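Local coordinates for protein-glutamine gamma-glutamyltransferase 2 (Pagrus major, PDB 1G0D) that catalyses, in a calcium-dependent way, the cross-linking of peptide-bound glutamine to lysine side chains or other primary amines, and probably binds GTP, at residues V483-V494 with H538-Y549. Numbering follows the deposited sequence.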
loop_
_atom_site.group_PDB
_atom_site.type_symbol
_atom_site.label_atom_id
_atom_site.label_comp_id
_atom_site.label_asym_id
_atom_site.label_seq_id
_atom_site.Cartn_x
_atom_site.Cartn_y
_atom_site.Cartn_z
ATOM N N VAL A 483 21.259 -3.872 17.298
ATOM C CA VAL A 483 20.877 -5.021 16.504
ATOM C C VAL A 483 20.172 -6.041 17.392
ATOM O O VAL A 483 20.647 -6.328 18.470
ATOM C CB VAL A 483 22.097 -5.709 15.923
ATOM C CG1 VAL A 483 21.662 -6.954 15.110
ATOM C CG2 VAL A 483 22.864 -4.725 15.081
ATOM N N PHE A 484 19.045 -6.581 16.957
ATOM C CA PHE A 484 18.350 -7.580 17.756
ATOM C C PHE A 484 19.346 -8.664 18.137
ATOM O O PHE A 484 20.124 -9.121 17.286
ATOM C CB PHE A 484 17.215 -8.220 16.967
ATOM C CG PHE A 484 16.438 -9.222 17.754
ATOM C CD1 PHE A 484 15.800 -8.843 18.927
ATOM C CD2 PHE A 484 16.357 -10.551 17.342
ATOM C CE1 PHE A 484 15.082 -9.779 19.683
ATOM C CE2 PHE A 484 15.642 -11.496 18.094
ATOM C CZ PHE A 484 15.006 -11.105 19.268
ATOM N N GLY A 485 19.300 -9.069 19.410
ATOM C CA GLY A 485 20.202 -10.078 19.941
ATOM C C GLY A 485 21.190 -9.480 20.945
ATOM O O GLY A 485 21.740 -10.194 21.777
ATOM N N THR A 486 21.397 -8.166 20.900
ATOM C CA THR A 486 22.358 -7.530 21.793
ATOM C C THR A 486 21.817 -6.692 22.965
ATOM O O THR A 486 20.671 -6.215 22.941
ATOM C CB THR A 486 23.354 -6.642 20.963
ATOM O OG1 THR A 486 22.748 -5.388 20.653
ATOM C CG2 THR A 486 23.729 -7.316 19.649
ATOM N N ASP A 487 22.644 -6.538 24.004
ATOM C CA ASP A 487 22.272 -5.711 25.143
ATOM C C ASP A 487 22.841 -4.370 24.755
ATOM O O ASP A 487 23.918 -4.314 24.183
ATOM C CB ASP A 487 22.979 -6.116 26.430
ATOM C CG ASP A 487 23.086 -7.600 26.626
ATOM O OD1 ASP A 487 22.122 -8.351 26.344
ATOM O OD2 ASP A 487 24.167 -8.002 27.103
ATOM N N PHE A 488 22.178 -3.276 25.089
ATOM C CA PHE A 488 22.724 -1.985 24.681
ATOM C C PHE A 488 22.356 -0.882 25.630
ATOM O O PHE A 488 21.541 -1.058 26.512
ATOM C CB PHE A 488 22.188 -1.620 23.285
ATOM C CG PHE A 488 20.671 -1.674 23.186
ATOM C CD1 PHE A 488 20.020 -2.857 22.816
ATOM C CD2 PHE A 488 19.896 -0.558 23.509
ATOM C CE1 PHE A 488 18.615 -2.927 22.783
ATOM C CE2 PHE A 488 18.502 -0.628 23.479
ATOM C CZ PHE A 488 17.862 -1.809 23.117
ATOM N N ASP A 489 22.939 0.278 25.416
ATOM C CA ASP A 489 22.629 1.404 26.259
ATOM C C ASP A 489 21.859 2.416 25.444
ATOM O O ASP A 489 22.034 2.502 24.220
ATOM C CB ASP A 489 23.897 2.082 26.769
ATOM C CG ASP A 489 24.890 1.107 27.360
ATOM O OD1 ASP A 489 26.099 1.425 27.324
ATOM O OD2 ASP A 489 24.474 0.036 27.857
ATOM N N VAL A 490 20.995 3.158 26.132
ATOM C CA VAL A 490 20.194 4.231 25.551
ATOM C C VAL A 490 20.446 5.417 26.472
ATOM O O VAL A 490 20.207 5.318 27.667
ATOM C CB VAL A 490 18.661 3.931 25.621
ATOM C CG1 VAL A 490 17.894 5.151 25.205
ATOM C CG2 VAL A 490 18.301 2.752 24.735
ATOM N N ILE A 491 20.928 6.533 25.950
ATOM C CA ILE A 491 21.127 7.675 26.827
ATOM C C ILE A 491 19.921 8.593 26.852
ATOM O O ILE A 491 19.259 8.803 25.830
ATOM C CB ILE A 491 22.334 8.504 26.424
ATOM C CG1 ILE A 491 23.557 7.628 26.448
ATOM C CG2 ILE A 491 22.536 9.643 27.380
ATOM C CD1 ILE A 491 23.836 7.131 25.103
ATOM N N VAL A 492 19.625 9.104 28.043
ATOM C CA VAL A 492 18.541 10.045 28.260
ATOM C C VAL A 492 19.304 11.274 28.739
ATOM O O VAL A 492 19.864 11.267 29.825
ATOM C CB VAL A 492 17.567 9.551 29.381
ATOM C CG1 VAL A 492 16.510 10.603 29.672
ATOM C CG2 VAL A 492 16.884 8.275 28.936
ATOM N N GLU A 493 19.350 12.326 27.920
ATOM C CA GLU A 493 20.080 13.504 28.300
ATOM C C GLU A 493 19.194 14.684 28.589
ATOM O O GLU A 493 18.317 15.022 27.814
ATOM C CB GLU A 493 21.072 13.853 27.206
ATOM C CG GLU A 493 21.632 15.254 27.318
ATOM C CD GLU A 493 22.681 15.561 26.264
ATOM O OE1 GLU A 493 23.888 15.425 26.576
ATOM O OE2 GLU A 493 22.293 15.944 25.131
ATOM N N VAL A 494 19.432 15.305 29.737
ATOM C CA VAL A 494 18.700 16.483 30.183
ATOM C C VAL A 494 19.638 17.668 29.970
ATOM O O VAL A 494 20.712 17.700 30.544
ATOM C CB VAL A 494 18.387 16.392 31.699
ATOM C CG1 VAL A 494 17.590 17.600 32.107
ATOM C CG2 VAL A 494 17.667 15.076 32.035
ATOM N N HIS A 538 23.144 16.752 31.856
ATOM C CA HIS A 538 23.280 15.477 32.562
ATOM C C HIS A 538 22.853 14.299 31.684
ATOM O O HIS A 538 21.753 14.282 31.144
ATOM C CB HIS A 538 22.436 15.500 33.853
ATOM C CG HIS A 538 22.251 14.158 34.488
ATOM N ND1 HIS A 538 23.125 13.649 35.427
ATOM C CD2 HIS A 538 21.296 13.214 34.321
ATOM C CE1 HIS A 538 22.721 12.450 35.804
ATOM N NE2 HIS A 538 21.609 12.163 35.152
ATOM N N LYS A 539 23.728 13.314 31.553
ATOM C CA LYS A 539 23.426 12.137 30.756
ATOM C C LYS A 539 23.283 10.874 31.600
ATOM O O LYS A 539 24.220 10.468 32.284
ATOM C CB LYS A 539 24.516 11.895 29.722
ATOM C CG LYS A 539 24.620 12.957 28.646
ATOM C CD LYS A 539 25.385 12.391 27.450
ATOM C CE LYS A 539 26.142 13.461 26.663
ATOM N NZ LYS A 539 27.108 12.862 25.679
ATOM N N GLU A 540 22.106 10.255 31.547
ATOM C CA GLU A 540 21.846 9.021 32.275
ATOM C C GLU A 540 21.697 7.914 31.258
ATOM O O GLU A 540 21.235 8.137 30.140
ATOM C CB GLU A 540 20.561 9.120 33.093
ATOM C CG GLU A 540 20.783 9.527 34.533
ATOM C CD GLU A 540 21.051 8.347 35.437
ATOM O OE1 GLU A 540 22.238 7.999 35.599
ATOM O OE2 GLU A 540 20.080 7.772 35.979
ATOM N N VAL A 541 22.108 6.719 31.645
ATOM C CA VAL A 541 22.035 5.562 30.775
ATOM C C VAL A 541 21.097 4.461 31.283
ATOM O O VAL A 541 20.922 4.248 32.489
ATOM C CB VAL A 541 23.447 4.957 30.580
ATOM C CG1 VAL A 541 23.357 3.655 29.826
ATOM C CG2 VAL A 541 24.325 5.947 29.843
ATOM N N MET A 542 20.467 3.775 30.341
ATOM C CA MET A 542 19.584 2.683 30.676
ATOM C C MET A 542 20.065 1.537 29.837
ATOM O O MET A 542 20.079 1.630 28.623
ATOM C CB MET A 542 18.152 3.037 30.310
ATOM C CG MET A 542 17.142 1.911 30.505
ATOM S SD MET A 542 15.439 2.533 30.353
ATOM C CE MET A 542 15.753 4.309 30.017
ATOM N N ARG A 543 20.478 0.454 30.472
ATOM C CA ARG A 543 20.958 -0.669 29.702
ATOM C C ARG A 543 19.915 -1.725 29.547
ATOM O O ARG A 543 19.494 -2.334 30.529
ATOM C CB ARG A 543 22.188 -1.286 30.343
ATOM C CG ARG A 543 22.723 -2.490 29.588
ATOM C CD ARG A 543 24.217 -2.657 29.812
ATOM N NE ARG A 543 24.756 -3.744 29.007
ATOM C CZ ARG A 543 25.393 -3.575 27.849
ATOM N NH1 ARG A 543 25.573 -2.356 27.351
ATOM N NH2 ARG A 543 25.861 -4.630 27.190
ATOM N N LEU A 544 19.490 -1.923 28.303
ATOM C CA LEU A 544 18.503 -2.936 27.967
ATOM C C LEU A 544 19.295 -4.189 27.565
ATOM O O LEU A 544 20.328 -4.067 26.899
ATOM C CB LEU A 544 17.638 -2.428 26.818
ATOM C CG LEU A 544 16.473 -1.486 27.133
ATOM C CD1 LEU A 544 15.698 -1.957 28.334
ATOM C CD2 LEU A 544 17.009 -0.128 27.376
ATOM N N HIS A 545 18.817 -5.374 27.979
ATOM C CA HIS A 545 19.494 -6.657 27.708
ATOM C C HIS A 545 18.653 -7.647 26.940
ATOM O O HIS A 545 17.454 -7.757 27.149
ATOM C CB HIS A 545 19.896 -7.346 29.003
ATOM C CG HIS A 545 20.770 -6.516 29.875
ATOM N ND1 HIS A 545 20.267 -5.602 30.775
ATOM C CD2 HIS A 545 22.115 -6.467 29.998
ATOM C CE1 HIS A 545 21.266 -5.028 31.419
ATOM N NE2 HIS A 545 22.399 -5.536 30.966
ATOM N N TYR A 546 19.312 -8.421 26.098
ATOM C CA TYR A 546 18.606 -9.364 25.285
ATOM C C TYR A 546 17.695 -10.297 26.020
ATOM O O TYR A 546 16.514 -10.343 25.720
ATOM C CB TYR A 546 19.573 -10.186 24.453
ATOM C CG TYR A 546 18.854 -11.195 23.608
ATOM C CD1 TYR A 546 17.953 -10.793 22.625
ATOM C CD2 TYR A 546 19.071 -12.559 23.780
ATOM C CE1 TYR A 546 17.286 -11.721 21.832
ATOM C CE2 TYR A 546 18.397 -13.509 22.984
ATOM C CZ TYR A 546 17.510 -13.076 22.018
ATOM O OH TYR A 546 16.828 -13.991 21.255
ATOM N N ASP A 547 18.225 -11.037 26.984
ATOM C CA ASP A 547 17.418 -12.023 27.713
ATOM C C ASP A 547 16.254 -11.417 28.458
ATOM O O ASP A 547 15.371 -12.132 28.917
ATOM C CB ASP A 547 18.286 -12.821 28.674
ATOM C CG ASP A 547 19.547 -12.082 29.056
ATOM O OD1 ASP A 547 19.628 -11.583 30.206
ATOM O OD2 ASP A 547 20.457 -11.996 28.198
ATOM N N ASP A 548 16.255 -10.097 28.572
ATOM C CA ASP A 548 15.167 -9.394 29.228
ATOM C C ASP A 548 14.134 -9.058 28.152
ATOM O O ASP A 548 12.972 -9.449 28.245
ATOM C CB ASP A 548 15.656 -8.079 29.855
ATOM C CG ASP A 548 16.398 -8.270 31.190
ATOM O OD1 ASP A 548 16.201 -9.311 31.858
ATOM O OD2 ASP A 548 17.180 -7.354 31.561
ATOM N N TYR A 549 14.558 -8.339 27.118
ATOM C CA TYR A 549 13.612 -7.954 26.077
ATOM C C TYR A 549 13.173 -8.999 25.087
ATOM O O TYR A 549 12.258 -8.716 24.337
ATOM C CB TYR A 549 14.037 -6.664 25.316
ATOM C CG TYR A 549 15.212 -6.756 24.354
ATOM C CD1 TYR A 549 15.189 -7.619 23.255
ATOM C CD2 TYR A 549 16.371 -6.023 24.593
ATOM C CE1 TYR A 549 16.287 -7.757 22.436
ATOM C CE2 TYR A 549 17.480 -6.158 23.783
ATOM C CZ TYR A 549 17.437 -7.033 22.711
ATOM O OH TYR A 549 18.588 -7.219 21.959
HETATM O O HOH W 1 22.872 -10.322 28.386
#
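F484, Y546 and Y549 form the aromatic centre. The edge of Y546 meets the face of F484 in a T-shaped pair, planes at 75°, with Y546 CE1 3.5 Å from F484 CZ. Y549 CE1 packs 3.6 Å from F484 CE1. Y549 CE2 lies 3.6 Å from F488 CE1, the two rings set obliquely. L544 CB sits over one face of the F488 ring, 3.8 Å from F488 CZ, a CH-pi contact. Beyond it V490, V492, V494, M542 and L544 share this side of the strands, which is turned to strands 502-513 and 558-566.

Y549 CG lies between backbone N and carbonyl carbon (chi1 72°), and the ring extends into the type II turn 483-486. There Y549 OH donates to T486 O at 2.5 Å and accepts from G485 N at 3.2 Å. A phenylalanine here would probably keep the ring packing but leave T486 O and G485 N without this shared partner, and the turn less firmly tied.

The polar edge follows. D487 OD1 accepts a hydrogen bond from Y546 N, at the first residue of helix 546-549, at 2.8 Å and on its anti side. The extended R543 chain lays one guanidinium face over the backbone at D487 and F488. Its NH1 bonds D489 OD2 at 2.7 Å, in the guanidinium plane but above the carboxylate plane. D487 OD2 makes a long salt bridge to R543 NH2. At the far end E493 turns to K478 and K495.

Strands 488-494 and 538-544 pair antiparallel through backbone bonds from F488-L544 to V494-H538. They form part of the first of the two C-terminal beta-barrels of the transglutaminase fold, beside the GTP site inferred by similarity, with I580 against V490.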